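Local structure of uncharacterized metal-dependent hydrolase (Pyrococcus horikoshii, 3IGH) at residues L358-H363 with Y384-L389; K57-A62 with Y467-R472; V239-E244 with T301-S306; Y189-Q194 with E224-I229. The protein is of unknown specific function but, as an amidohydrolase-family member, is probably a metal-dependent hydrolase that acts on carbon-nitrogen bonds other than peptide bonds. One frame throughout, in Å; residues are numbered along the deposited sequence. Where two conformers were deposited one is given.

Interaction 1. Residues L358-H363 with Y384-L389. With SO4 (sulfate ion), chain E.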
# COMPACT_ATOMS: atom_id res chain seq x y z
N LEU A 358 -22.43 4.39 11.01
CA LEU A 358 -23.20 3.16 11.19
C LEU A 358 -23.32 2.37 9.89
O LEU A 358 -23.71 2.91 8.86
CB LEU A 358 -24.60 3.45 11.74
CG LEU A 358 -24.79 4.28 13.02
CD1 LEU A 358 -26.27 4.57 13.26
CD2 LEU A 358 -24.19 3.59 14.24
N SER A 359 -22.99 1.08 9.95
CA SER A 359 -23.23 0.17 8.83
C SER A 359 -24.33 -0.80 9.23
O SER A 359 -24.17 -1.58 10.16
CB SER A 359 -21.94 -0.56 8.46
OG SER A 359 -22.16 -1.52 7.46
N VAL A 360 -25.45 -0.75 8.51
CA VAL A 360 -26.61 -1.57 8.85
C VAL A 360 -26.95 -2.53 7.72
O VAL A 360 -26.52 -2.34 6.58
CB VAL A 360 -27.85 -0.71 9.20
CG1 VAL A 360 -27.61 0.13 10.46
CG2 VAL A 360 -28.29 0.17 8.03
N GLN A 361 -27.72 -3.57 8.04
CA GLN A 361 -28.02 -4.62 7.08
C GLN A 361 -29.53 -4.84 6.97
O GLN A 361 -30.08 -5.71 7.65
CB GLN A 361 -27.32 -5.93 7.48
CG GLN A 361 -25.79 -5.92 7.49
CD GLN A 361 -25.22 -5.24 8.72
OE1 GLN A 361 -25.75 -5.38 9.82
NE2 GLN A 361 -24.14 -4.48 8.54
N PRO A 362 -30.21 -4.02 6.14
CA PRO A 362 -31.69 -4.08 6.04
C PRO A 362 -32.32 -5.44 5.73
O PRO A 362 -33.42 -5.71 6.20
CB PRO A 362 -32.00 -3.05 4.95
CG PRO A 362 -30.87 -2.06 5.07
CD PRO A 362 -29.66 -2.92 5.33
N HIS A 363 -31.63 -6.31 4.99
CA HIS A 363 -32.19 -7.63 4.70
C HIS A 363 -32.36 -8.55 5.92
O HIS A 363 -33.10 -9.54 5.86
CB HIS A 363 -31.45 -8.33 3.55
CG HIS A 363 -32.28 -9.37 2.86
ND1 HIS A 363 -32.25 -10.70 3.22
CD2 HIS A 363 -33.20 -9.28 1.87
CE1 HIS A 363 -33.09 -11.38 2.46
NE2 HIS A 363 -33.68 -10.54 1.63
N TYR A 384 -33.88 -2.24 14.31
CA TYR A 384 -33.52 -1.82 12.94
C TYR A 384 -34.15 -0.49 12.55
O TYR A 384 -34.84 -0.37 11.52
CB TYR A 384 -33.89 -2.92 11.92
CG TYR A 384 -33.16 -4.23 12.15
CD1 TYR A 384 -31.77 -4.28 12.29
CD2 TYR A 384 -33.87 -5.43 12.19
CE1 TYR A 384 -31.12 -5.51 12.49
CE2 TYR A 384 -33.23 -6.63 12.39
CZ TYR A 384 -31.87 -6.67 12.55
OH TYR A 384 -31.26 -7.89 12.75
N ARG A 385 -33.94 0.50 13.40
CA ARG A 385 -34.67 1.77 13.29
C ARG A 385 -33.98 2.74 12.34
O ARG A 385 -33.52 3.82 12.73
CB ARG A 385 -34.97 2.38 14.68
CG ARG A 385 -33.76 2.63 15.58
CD ARG A 385 -34.16 2.91 17.03
NE ARG A 385 -35.12 3.99 17.19
CZ ARG A 385 -35.53 4.48 18.37
NH1 ARG A 385 -35.06 3.98 19.50
NH2 ARG A 385 -36.42 5.46 18.40
N PHE A 386 -33.95 2.36 11.06
CA PHE A 386 -33.08 3.01 10.07
C PHE A 386 -33.40 4.47 9.80
O PHE A 386 -32.49 5.27 9.60
CB PHE A 386 -33.07 2.23 8.75
CG PHE A 386 -32.68 0.79 8.88
CD1 PHE A 386 -33.31 -0.18 8.10
CD2 PHE A 386 -31.69 0.38 9.79
CE1 PHE A 386 -32.96 -1.52 8.21
CE2 PHE A 386 -31.35 -0.97 9.90
CZ PHE A 386 -31.98 -1.91 9.10
N LYS A 387 -34.69 4.81 9.79
CA LYS A 387 -35.11 6.19 9.61
C LYS A 387 -34.62 7.08 10.76
O LYS A 387 -34.05 8.14 10.52
CB LYS A 387 -36.63 6.30 9.41
CG LYS A 387 -37.07 7.70 8.95
CD LYS A 387 -38.56 7.78 8.65
CE LYS A 387 -38.89 9.05 7.87
NZ LYS A 387 -40.34 9.15 7.54
N ASP A 388 -34.81 6.62 12.00
CA ASP A 388 -34.27 7.30 13.18
C ASP A 388 -32.74 7.44 13.16
O ASP A 388 -32.21 8.50 13.50
CB ASP A 388 -34.68 6.58 14.48
CG ASP A 388 -36.18 6.58 14.69
OD1 ASP A 388 -36.86 7.47 14.14
OD2 ASP A 388 -36.68 5.68 15.40
N LEU A 389 -32.04 6.38 12.77
CA LEU A 389 -30.57 6.38 12.76
C LEU A 389 -29.97 7.31 11.69
O LEU A 389 -28.95 7.97 11.94
CB LEU A 389 -30.03 4.96 12.59
CG LEU A 389 -30.35 3.98 13.74
CD1 LEU A 389 -30.02 2.53 13.37
CD2 LEU A 389 -29.64 4.39 15.03
S SO4 E . -36.35 -11.79 -0.49
O1 SO4 E . -36.47 -12.28 -1.86
O2 SO4 E . -37.68 -11.53 0.05
O3 SO4 E . -35.65 -12.77 0.32
O4 SO4 E . -35.60 -10.54 -0.49

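Interaction 2. Residues K57-A62 with Y467-R472. With SO4 (sulfate ion), chain D; SO4 (sulfate ion), chain T.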
# COMPACT_ATOMS: atom_id res chain seq x y z
N LYS A 57 -30.00 5.43 -22.01
CA LYS A 57 -29.87 4.60 -20.80
C LYS A 57 -29.54 5.42 -19.55
O LYS A 57 -29.14 6.59 -19.64
CB LYS A 57 -28.85 3.48 -20.99
CG LYS A 57 -29.32 2.36 -21.91
CD LYS A 57 -28.24 1.31 -22.10
CE LYS A 57 -28.30 0.67 -23.48
NZ LYS A 57 -27.75 1.56 -24.55
N TYR A 58 -29.72 4.80 -18.39
CA TYR A 58 -29.58 5.49 -17.10
C TYR A 58 -28.29 5.07 -16.40
O TYR A 58 -27.85 3.92 -16.53
CB TYR A 58 -30.80 5.25 -16.21
CG TYR A 58 -32.08 5.85 -16.76
CD1 TYR A 58 -32.60 7.03 -16.24
CD2 TYR A 58 -32.76 5.23 -17.81
CE1 TYR A 58 -33.78 7.59 -16.76
CE2 TYR A 58 -33.94 5.77 -18.33
CZ TYR A 58 -34.44 6.95 -17.80
OH TYR A 58 -35.60 7.49 -18.32
N VAL A 59 -27.67 6.00 -15.69
CA VAL A 59 -26.40 5.75 -15.01
C VAL A 59 -26.52 6.20 -13.56
O VAL A 59 -27.03 7.28 -13.28
CB VAL A 59 -25.20 6.48 -15.73
CG1 VAL A 59 -23.88 6.30 -14.96
CG2 VAL A 59 -25.03 5.97 -17.15
N MET A 60 -26.08 5.35 -12.63
CA MET A 60 -26.06 5.71 -11.20
C MET A 60 -24.71 5.31 -10.60
O MET A 60 -24.01 4.47 -11.18
CB MET A 60 -27.24 5.07 -10.43
CG MET A 60 -27.25 3.54 -10.33
SD MET A 60 -28.53 2.83 -9.25
CE MET A 60 -27.72 2.90 -7.64
N PRO A 61 -24.31 5.93 -9.47
CA PRO A 61 -23.13 5.41 -8.78
C PRO A 61 -23.32 3.94 -8.44
O PRO A 61 -24.43 3.50 -8.13
CB PRO A 61 -23.06 6.25 -7.50
CG PRO A 61 -23.76 7.52 -7.85
CD PRO A 61 -24.86 7.12 -8.78
N ALA A 62 -22.24 3.17 -8.53
CA ALA A 62 -22.33 1.74 -8.25
C ALA A 62 -22.62 1.50 -6.77
O ALA A 62 -22.41 2.38 -5.93
CB ALA A 62 -21.05 1.04 -8.70
N TYR A 467 -19.66 3.21 -11.70
CA TYR A 467 -21.04 3.43 -12.08
C TYR A 467 -21.62 2.16 -12.65
O TYR A 467 -20.89 1.24 -13.04
CB TYR A 467 -21.15 4.60 -13.08
CG TYR A 467 -20.39 4.36 -14.37
CD1 TYR A 467 -20.97 3.66 -15.43
CD2 TYR A 467 -19.09 4.84 -14.53
CE1 TYR A 467 -20.28 3.43 -16.61
CE2 TYR A 467 -18.38 4.62 -15.72
CZ TYR A 467 -18.99 3.92 -16.75
OH TYR A 467 -18.30 3.69 -17.93
N ILE A 468 -22.95 2.10 -12.69
CA ILE A 468 -23.65 1.02 -13.36
C ILE A 468 -24.61 1.61 -14.38
O ILE A 468 -25.14 2.71 -14.18
CB ILE A 468 -24.35 0.04 -12.37
CG1 ILE A 468 -25.30 0.77 -11.41
CG2 ILE A 468 -23.31 -0.74 -11.56
CD1 ILE A 468 -25.92 -0.15 -10.34
N ILE A 469 -24.81 0.89 -15.48
CA ILE A 469 -25.68 1.35 -16.56
C ILE A 469 -26.99 0.57 -16.49
O ILE A 469 -26.98 -0.67 -16.46
CB ILE A 469 -24.99 1.23 -17.95
CG1 ILE A 469 -23.69 2.06 -17.97
CG2 ILE A 469 -25.93 1.68 -19.08
CD1 ILE A 469 -22.94 2.06 -19.31
N LEU A 470 -28.10 1.29 -16.45
CA LEU A 470 -29.42 0.66 -16.34
C LEU A 470 -30.31 1.00 -17.54
O LEU A 470 -30.13 2.05 -18.18
CB LEU A 470 -30.09 1.05 -15.02
CG LEU A 470 -29.29 0.83 -13.73
CD1 LEU A 470 -30.01 1.43 -12.55
CD2 LEU A 470 -28.98 -0.65 -13.47
N ASP A 471 -31.25 0.11 -17.85
CA ASP A 471 -32.22 0.35 -18.93
C ASP A 471 -33.28 1.36 -18.52
O ASP A 471 -33.84 2.07 -19.36
CB ASP A 471 -32.89 -0.95 -19.37
CG ASP A 471 -32.00 -1.81 -20.24
OD1 ASP A 471 -31.04 -1.28 -20.84
OD2 ASP A 471 -32.27 -3.03 -20.33
N ARG A 472 -33.56 1.42 -17.22
CA ARG A 472 -34.63 2.25 -16.68
C ARG A 472 -34.17 3.10 -15.49
O ARG A 472 -33.13 2.82 -14.88
CB ARG A 472 -35.80 1.38 -16.26
CG ARG A 472 -36.52 0.66 -17.39
CD ARG A 472 -37.34 -0.50 -16.85
NE ARG A 472 -36.50 -1.51 -16.21
CZ ARG A 472 -36.96 -2.61 -15.63
NH1 ARG A 472 -38.27 -2.85 -15.59
NH2 ARG A 472 -36.12 -3.48 -15.08
S SO4 D . -32.66 -2.39 -15.49
O1 SO4 D . -31.61 -2.22 -16.49
O2 SO4 D . -33.36 -3.65 -15.72
O3 SO4 D . -32.06 -2.44 -14.17
O4 SO4 D . -33.58 -1.25 -15.55
S SO4 T . -40.23 -5.88 -15.75
O1 SO4 T . -39.47 -5.31 -16.86
O2 SO4 T . -39.50 -7.02 -15.19
O3 SO4 T . -40.44 -4.87 -14.72
O4 SO4 T . -41.53 -6.35 -16.24

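Interaction 3. Residues V239-E244 with T301-S306. With SO4 (sulfate ion), chain C; SO4 (sulfate ion), chain R; SO4 (sulfate ion), chain S.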
# COMPACT_ATOMS: atom_id res chain seq x y z
N VAL A 239 -4.18 -10.01 12.96
CA VAL A 239 -3.50 -9.40 11.81
C VAL A 239 -2.99 -7.99 12.12
O VAL A 239 -1.90 -7.62 11.69
CB VAL A 239 -4.38 -9.42 10.54
CG1 VAL A 239 -3.72 -8.64 9.40
CG2 VAL A 239 -4.59 -10.84 10.10
N LEU A 240 -3.76 -7.23 12.90
CA LEU A 240 -3.35 -5.89 13.30
C LEU A 240 -1.98 -5.92 14.00
O LEU A 240 -1.12 -5.07 13.73
CB LEU A 240 -4.41 -5.22 14.18
CG LEU A 240 -4.03 -3.89 14.86
CD1 LEU A 240 -3.71 -2.83 13.80
CD2 LEU A 240 -5.15 -3.40 15.79
N ASP A 241 -1.76 -6.91 14.87
CA ASP A 241 -0.44 -7.09 15.52
C ASP A 241 0.69 -7.21 14.50
O ASP A 241 1.78 -6.67 14.70
CB ASP A 241 -0.43 -8.33 16.41
CG ASP A 241 -1.23 -8.14 17.68
OD1 ASP A 241 -1.57 -6.99 18.02
OD2 ASP A 241 -1.52 -9.16 18.35
N LYS A 242 0.43 -7.93 13.42
CA LYS A 242 1.42 -8.10 12.37
C LYS A 242 1.63 -6.84 11.54
O LYS A 242 2.76 -6.55 11.13
CB LYS A 242 1.06 -9.29 11.49
CG LYS A 242 1.09 -10.61 12.24
CD LYS A 242 1.05 -11.80 11.29
CE LYS A 242 1.27 -13.10 12.05
NZ LYS A 242 1.32 -14.28 11.14
N LEU A 243 0.56 -6.07 11.30
CA LEU A 243 0.70 -4.76 10.65
C LEU A 243 1.59 -3.84 11.47
O LEU A 243 2.49 -3.21 10.92
CB LEU A 243 -0.66 -4.09 10.46
CG LEU A 243 -1.68 -4.80 9.56
CD1 LEU A 243 -2.92 -3.93 9.41
CD2 LEU A 243 -1.08 -5.13 8.20
N GLU A 244 1.32 -3.79 12.77
CA GLU A 244 2.09 -2.98 13.72
C GLU A 244 3.58 -3.31 13.71
O GLU A 244 4.41 -2.42 13.83
CB GLU A 244 1.47 -3.13 15.13
CG GLU A 244 2.42 -2.97 16.32
CD GLU A 244 2.52 -1.55 16.82
OE1 GLU A 244 2.99 -0.67 16.07
OE2 GLU A 244 2.14 -1.31 17.99
N THR A 301 -8.30 -0.63 19.89
CA THR A 301 -8.67 0.64 19.26
C THR A 301 -7.47 1.61 19.23
O THR A 301 -7.17 2.19 18.19
CB THR A 301 -9.87 1.28 19.99
OG1 THR A 301 -11.02 0.41 19.88
CG2 THR A 301 -10.22 2.65 19.41
N GLU A 302 -6.78 1.75 20.36
CA GLU A 302 -5.62 2.65 20.42
C GLU A 302 -4.43 2.18 19.58
O GLU A 302 -3.74 3.02 18.98
CB GLU A 302 -5.18 2.91 21.88
CG GLU A 302 -6.19 3.73 22.71
CD GLU A 302 -6.48 5.13 22.15
OE1 GLU A 302 -6.13 6.11 22.83
OE2 GLU A 302 -7.07 5.26 21.05
N LYS A 303 -4.20 0.87 19.53
CA LYS A 303 -3.20 0.29 18.64
C LYS A 303 -3.51 0.66 17.18
O LYS A 303 -2.64 1.13 16.44
CB LYS A 303 -3.17 -1.23 18.83
CG LYS A 303 -2.09 -1.95 18.03
CD LYS A 303 -2.21 -3.47 18.17
CE LYS A 303 -1.92 -3.95 19.59
NZ LYS A 303 -0.55 -3.55 20.03
N ALA A 304 -4.76 0.46 16.78
CA ALA A 304 -5.21 0.83 15.44
C ALA A 304 -5.07 2.32 15.16
O ALA A 304 -4.59 2.71 14.10
CB ALA A 304 -6.67 0.41 15.24
N ARG A 305 -5.45 3.15 16.13
CA ARG A 305 -5.40 4.61 15.96
C ARG A 305 -3.97 5.14 15.85
O ARG A 305 -3.72 6.13 15.16
CB ARG A 305 -6.19 5.32 17.07
CG ARG A 305 -7.73 5.14 16.98
CD ARG A 305 -8.23 5.44 15.56
NE ARG A 305 -7.99 6.84 15.18
CZ ARG A 305 -7.90 7.28 13.93
NH1 ARG A 305 -7.71 8.57 13.70
NH2 ARG A 305 -8.02 6.43 12.91
N SER A 306 -3.04 4.45 16.51
CA SER A 306 -1.62 4.78 16.40
C SER A 306 -1.09 4.53 14.98
O SER A 306 -0.02 5.02 14.62
CB SER A 306 -0.79 4.00 17.44
OG SER A 306 -0.52 2.66 17.03
S SO4 C . -7.05 9.80 17.24
O1 SO4 C . -7.80 10.22 16.05
O2 SO4 C . -7.51 8.48 17.65
O3 SO4 C . -5.63 9.73 16.92
O4 SO4 C . -7.28 10.76 18.31
S SO4 R . 0.34 -4.42 23.00
O1 SO4 R . -0.96 -5.09 22.94
O2 SO4 R . 0.91 -4.58 24.33
O3 SO4 R . 1.24 -5.02 22.01
O4 SO4 R . 0.18 -3.00 22.71
S SO4 S . -6.65 10.21 10.75
O1 SO4 S . -6.33 10.85 9.48
O2 SO4 S . -7.20 8.89 10.51
O3 SO4 S . -5.44 10.07 11.56
O4 SO4 S . -7.64 11.02 11.46

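Interaction 4. Residues Y189-Q194 with E224-I229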
# COMPACT_ATOMS: atom_id res chain seq x y z
N TYR A 189 -11.42 -18.18 -3.76
CA TYR A 189 -12.67 -17.75 -3.14
C TYR A 189 -12.95 -16.26 -3.35
O TYR A 189 -14.07 -15.87 -3.66
CB TYR A 189 -12.69 -18.07 -1.65
CG TYR A 189 -12.79 -19.55 -1.33
CD1 TYR A 189 -13.58 -20.41 -2.09
CD2 TYR A 189 -12.09 -20.09 -0.25
CE1 TYR A 189 -13.68 -21.77 -1.78
CE2 TYR A 189 -12.18 -21.44 0.06
CZ TYR A 189 -12.97 -22.27 -0.71
OH TYR A 189 -13.05 -23.61 -0.40
N ILE A 190 -11.91 -15.43 -3.20
CA ILE A 190 -12.08 -13.98 -3.37
C ILE A 190 -12.38 -13.64 -4.83
O ILE A 190 -13.23 -12.78 -5.11
CB ILE A 190 -10.86 -13.18 -2.82
CG1 ILE A 190 -10.80 -13.32 -1.29
CG2 ILE A 190 -10.98 -11.69 -3.18
CD1 ILE A 190 -9.41 -13.02 -0.70
N LYS A 191 -11.71 -14.31 -5.76
CA LYS A 191 -12.01 -14.12 -7.19
C LYS A 191 -13.47 -14.48 -7.51
O LYS A 191 -14.16 -13.75 -8.21
CB LYS A 191 -11.06 -14.92 -8.08
CG LYS A 191 -9.67 -14.30 -8.20
CD LYS A 191 -8.79 -15.03 -9.22
CE LYS A 191 -8.97 -14.45 -10.62
NZ LYS A 191 -7.96 -14.99 -11.57
N ARG A 192 -13.94 -15.58 -6.97
CA ARG A 192 -15.30 -15.96 -7.17
C ARG A 192 -16.28 -14.95 -6.59
O ARG A 192 -17.21 -14.57 -7.22
CB ARG A 192 -15.56 -17.36 -6.69
CG ARG A 192 -16.98 -17.80 -6.78
CD ARG A 192 -17.26 -18.79 -7.90
NE ARG A 192 -18.68 -18.88 -8.20
CZ ARG A 192 -19.41 -17.85 -8.64
NH1 ARG A 192 -18.83 -16.68 -8.85
NH2 ARG A 192 -20.71 -18.00 -8.88
N ALA A 193 -16.02 -14.52 -5.38
CA ALA A 193 -16.86 -13.52 -4.73
C ALA A 193 -16.92 -12.18 -5.47
O ALA A 193 -18.01 -11.65 -5.69
CB ALA A 193 -16.41 -13.30 -3.27
N GLN A 194 -15.76 -11.65 -5.87
CA GLN A 194 -15.74 -10.35 -6.54
C GLN A 194 -16.45 -10.36 -7.90
O GLN A 194 -17.06 -9.36 -8.27
CB GLN A 194 -14.32 -9.77 -6.66
CG GLN A 194 -13.40 -10.56 -7.60
CD GLN A 194 -12.02 -9.94 -7.78
OE1 GLN A 194 -11.71 -8.90 -7.20
NE2 GLN A 194 -11.18 -10.57 -8.61
N GLU A 224 -1.06 -8.34 -8.84
CA GLU A 224 -1.34 -8.93 -10.15
C GLU A 224 -2.36 -8.13 -10.96
O GLU A 224 -2.62 -8.45 -12.12
CB GLU A 224 -1.87 -10.36 -10.00
CG GLU A 224 -0.93 -11.33 -9.32
CD GLU A 224 0.17 -11.85 -10.23
OE1 GLU A 224 -0.13 -12.25 -11.37
OE2 GLU A 224 1.34 -11.86 -9.79
N GLY A 225 -2.95 -7.10 -10.35
CA GLY A 225 -4.00 -6.32 -11.00
C GLY A 225 -5.25 -7.16 -11.27
O GLY A 225 -5.95 -6.94 -12.25
N LYS A 226 -5.51 -8.13 -10.40
CA LYS A 226 -6.65 -9.03 -10.55
C LYS A 226 -7.75 -8.78 -9.51
O LYS A 226 -8.69 -9.57 -9.40
CB LYS A 226 -6.18 -10.50 -10.52
CG LYS A 226 -5.39 -10.90 -11.76
CD LYS A 226 -4.73 -12.26 -11.60
CE LYS A 226 -4.01 -12.66 -12.88
NZ LYS A 226 -3.09 -13.81 -12.67
N LEU A 227 -7.63 -7.70 -8.75
CA LEU A 227 -8.74 -7.21 -7.92
C LEU A 227 -9.65 -6.33 -8.78
O LEU A 227 -9.25 -5.28 -9.26
CB LEU A 227 -8.23 -6.40 -6.72
CG LEU A 227 -8.02 -6.98 -5.33
CD1 LEU A 227 -7.81 -5.82 -4.37
CD2 LEU A 227 -9.17 -7.86 -4.84
N SER A 228 -10.90 -6.77 -8.96
CA SER A 228 -11.78 -6.10 -9.90
C SER A 228 -12.78 -5.15 -9.22
O SER A 228 -13.56 -4.48 -9.89
CB SER A 228 -12.52 -7.14 -10.74
OG SER A 228 -13.33 -7.96 -9.91
N ILE A 229 -12.74 -5.12 -7.88
CA ILE A 229 -13.59 -4.23 -7.09
C ILE A 229 -12.71 -3.52 -6.04
O ILE A 229 -11.64 -4.02 -5.69
CB ILE A 229 -14.73 -5.00 -6.36
CG1 ILE A 229 -14.16 -6.10 -5.44
CG2 ILE A 229 -15.76 -5.56 -7.37
CD1 ILE A 229 -15.17 -6.76 -4.47

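Interaction 1. Residues L358-H363 with Y384-L389
The phenyl ring of Phe386 takes Val360 and Pro362 obliquely, while one of its faces carries Tyr384 O, 3.5 Å above the plane and over the centre. This buried contact belongs to the TIM barrel of the amidohydrolase family: strand 357-360 is a barrel strand, and helix 386-392 packs against the side bearing Leu358 and Val360. Phe386 points toward the strand segment, its CG anti to its own carbonyl carbon (chi1 -56°). Its CE2 atom lies 3.6 Å from Val360 CB and within contact of both valine methyls, the two side chains sliding past each other in opposite directions. At another ring corner, Phe386 CE1 stands 3.7 Å from Pro362 CB. Further along, Leu358 and Leu389 cross at about a right angle, Leu358 CD1 touching Leu389 CD2 at 3.8 Å. No hydrogen bond joins the segments, so the evidence points to apolar fit alone.

Polar groups bond elsewhere: Tyr384 O accepts from Arg418, and Arg385, at the N-cap position, grips Asp388 side-on, its NE and NH2 both donating to OD2, which lies in the guanidinium plane. Asp345 forms a second salt bridge with this arginine. His363 binds Glu404 through ND1, and a sulfate, probably from the crystallisation liquor, lies at the edge of its ring, where His363 NE2 donates to sulfate O4 at 2.9 Å.

Interaction 2. Residues K57-A62 with Y467-R472
Met60 and Ile468 meet because both first torsions put the next carbon between the backbone N and the carbonyl carbon: CG of Met60 at chi1 66° and CG1 of Ile468 at 54°. The two side chains then lie side by side and point the same way, with Met60 CG 3.6 Å from Ile468 CG1. With chi2 of the methionine extended, Met60 SD rests 3.9 Å from Leu470 CD1. Paired with Leu470 on this side of the sheet, Tyr58 has Arg472 C over one face of its ring and the carbonyl oxygens of Leu470 and Asp471 at the edge. On the other side, Val59 CG1 touches Tyr467 CB at 3.7 Å.

The strands run antiparallel, 153° between their directions. Tyr58 with Leu470 and Met60 with Ile468 are the hydrogen-bonded pairs; in the first, Tyr58 N donates to Leu470 O at 2.8 Å, and Leu470 N returns the bond to Tyr58 O. Strand 58-68 also pairs with 10-14 and with barrel strand 202-210. A strand from late in the chain is thus joined to one that leads into the TIM barrel of this amidohydrolase-family protein.

Past the strand end, a sulfate, probably from the crystallisation liquor, receives Asp471 N at 2.7 Å through O1 and Arg472 NE at 3.0 Å through O4. An alanine at Arg472 removes the guanidinium, and this sulfate, left to backbone nitrogens and histidines, would probably be held less firmly. Those histidines, His481 and His483, belong to a C-terminal run, evidently a tag; His481 O also accepts from Arg472 NH2.

Interaction 3. Residues V239-E244 with T301-S306
Helices 239-244 and 301-305 run 37° apart with axes 10.6 Å from each other, and the backbones come nearest at Leu240 and Ala304, whose CA atoms are 7.3 Å apart. CG of Leu240 is anti to its backbone N (chi1 171°), and Leu240 CD2 lies 4.1 Å from Ala304 CB. The same methyl meets CD of Lys303 at 3.8 Å, the leucine and the lysine sliding past each other in opposite directions. Lys303 has two deposited conformers; in this one a bend at chi3 brings CE to 3.4 Å from Asp241 OD1. Lys303 NZ stays 4.1 Å from both Asp241 OD1 and Glu244 OE2, too far for a salt bridge, and bonds weakly to a sulfate oxygen instead.

These are neighbouring helices on the outside of the TIM barrel: both Leu240 and Ala304 also touch Val261 of the intervening strand 256-264. The second subunit comes close as well, Ile246 of that chain packing on Leu243.

On helix 301-305, Arg305 meets two further sulfates, all three probably crystallisation additives. Arg305 NE donates to O2 of one at 3.0 Å and NH1 to O1 of the same ion at 2.9 Å, while the bonds from NH1 to the other are weak. An alanine in place of Arg305 removes the guanidinium; both sulfates would probably be lost or loosened, and Leu309 O left without its NH2 mate.

Interaction 4. Residues Y189-Q194 with E224-I229
Gln194 NE2 donates to Lys226 O at 2.8 Å with an N-H...O angle of 169°. The bond is straight and planar at both ends: the donor lies in the carbonyl plane of Lys226, and the acceptor almost in the amide plane of the glutamine. The other end of the amide is held too, since Ser228 N donates to Gln194 OE1 at 2.9 Å, this time from above the carbonyl plane, 51° out of it. One bond given and one received, on opposite termini of the same amide, fix its rotation and tell its oxygen from its nitrogen. The side chain gets there because CG sits between the backbone N and the carbonyl carbon (chi1 68°) and the chain beyond is extended.

Around this polar core the fit is close. Ser228 OG lies 3.2 Å from Gln194 CD, yet its approach to OE1 has too poor an angle for a hydrogen bond. Leu227 CD2 stands 3.6 Å from Gln194 OE1, and Ile229 CD1 reaches Gln194 CB at 3.8 Å. Nearer the surface, Lys191 NZ and Lys226 NZ are 5.1 Å apart; Glu224, in a salt bridge with Lys226, would probably ease that repulsion.

Gly225, with positive phi, closes helix 212-223 in a Schellman motif, and the chain then passes Gln194 into strand 230-235. The glutamine thereby ties helix 183-199 to the connection between helix 212-223 and strand 230-235, a helix-to-loop contact on the outside of the TIM barrel expected for this family.

From the N terminus, residues 57-62 come first but wait longest for their partner: interaction 2 closes only at 467-472, with 404 residues between, joining the late strand 467-470 to strand 58-68 near the start of the chain. The other three contacts nest inside that loop and follow in series, none crossing another. Interaction 4 closes first, tying helix 183-199 to the connection after helix 212-223. Interaction 3 follows, joining helices 237-246 and 294-305, and then interaction 1, a shorter loop between strand 357-360 and helix 386-392. Interactions 1 and 4 lie on opposite sides of the chain's centre. No two contacts touch; the nearest, 2 and 4, have closest atoms about 9 Å apart.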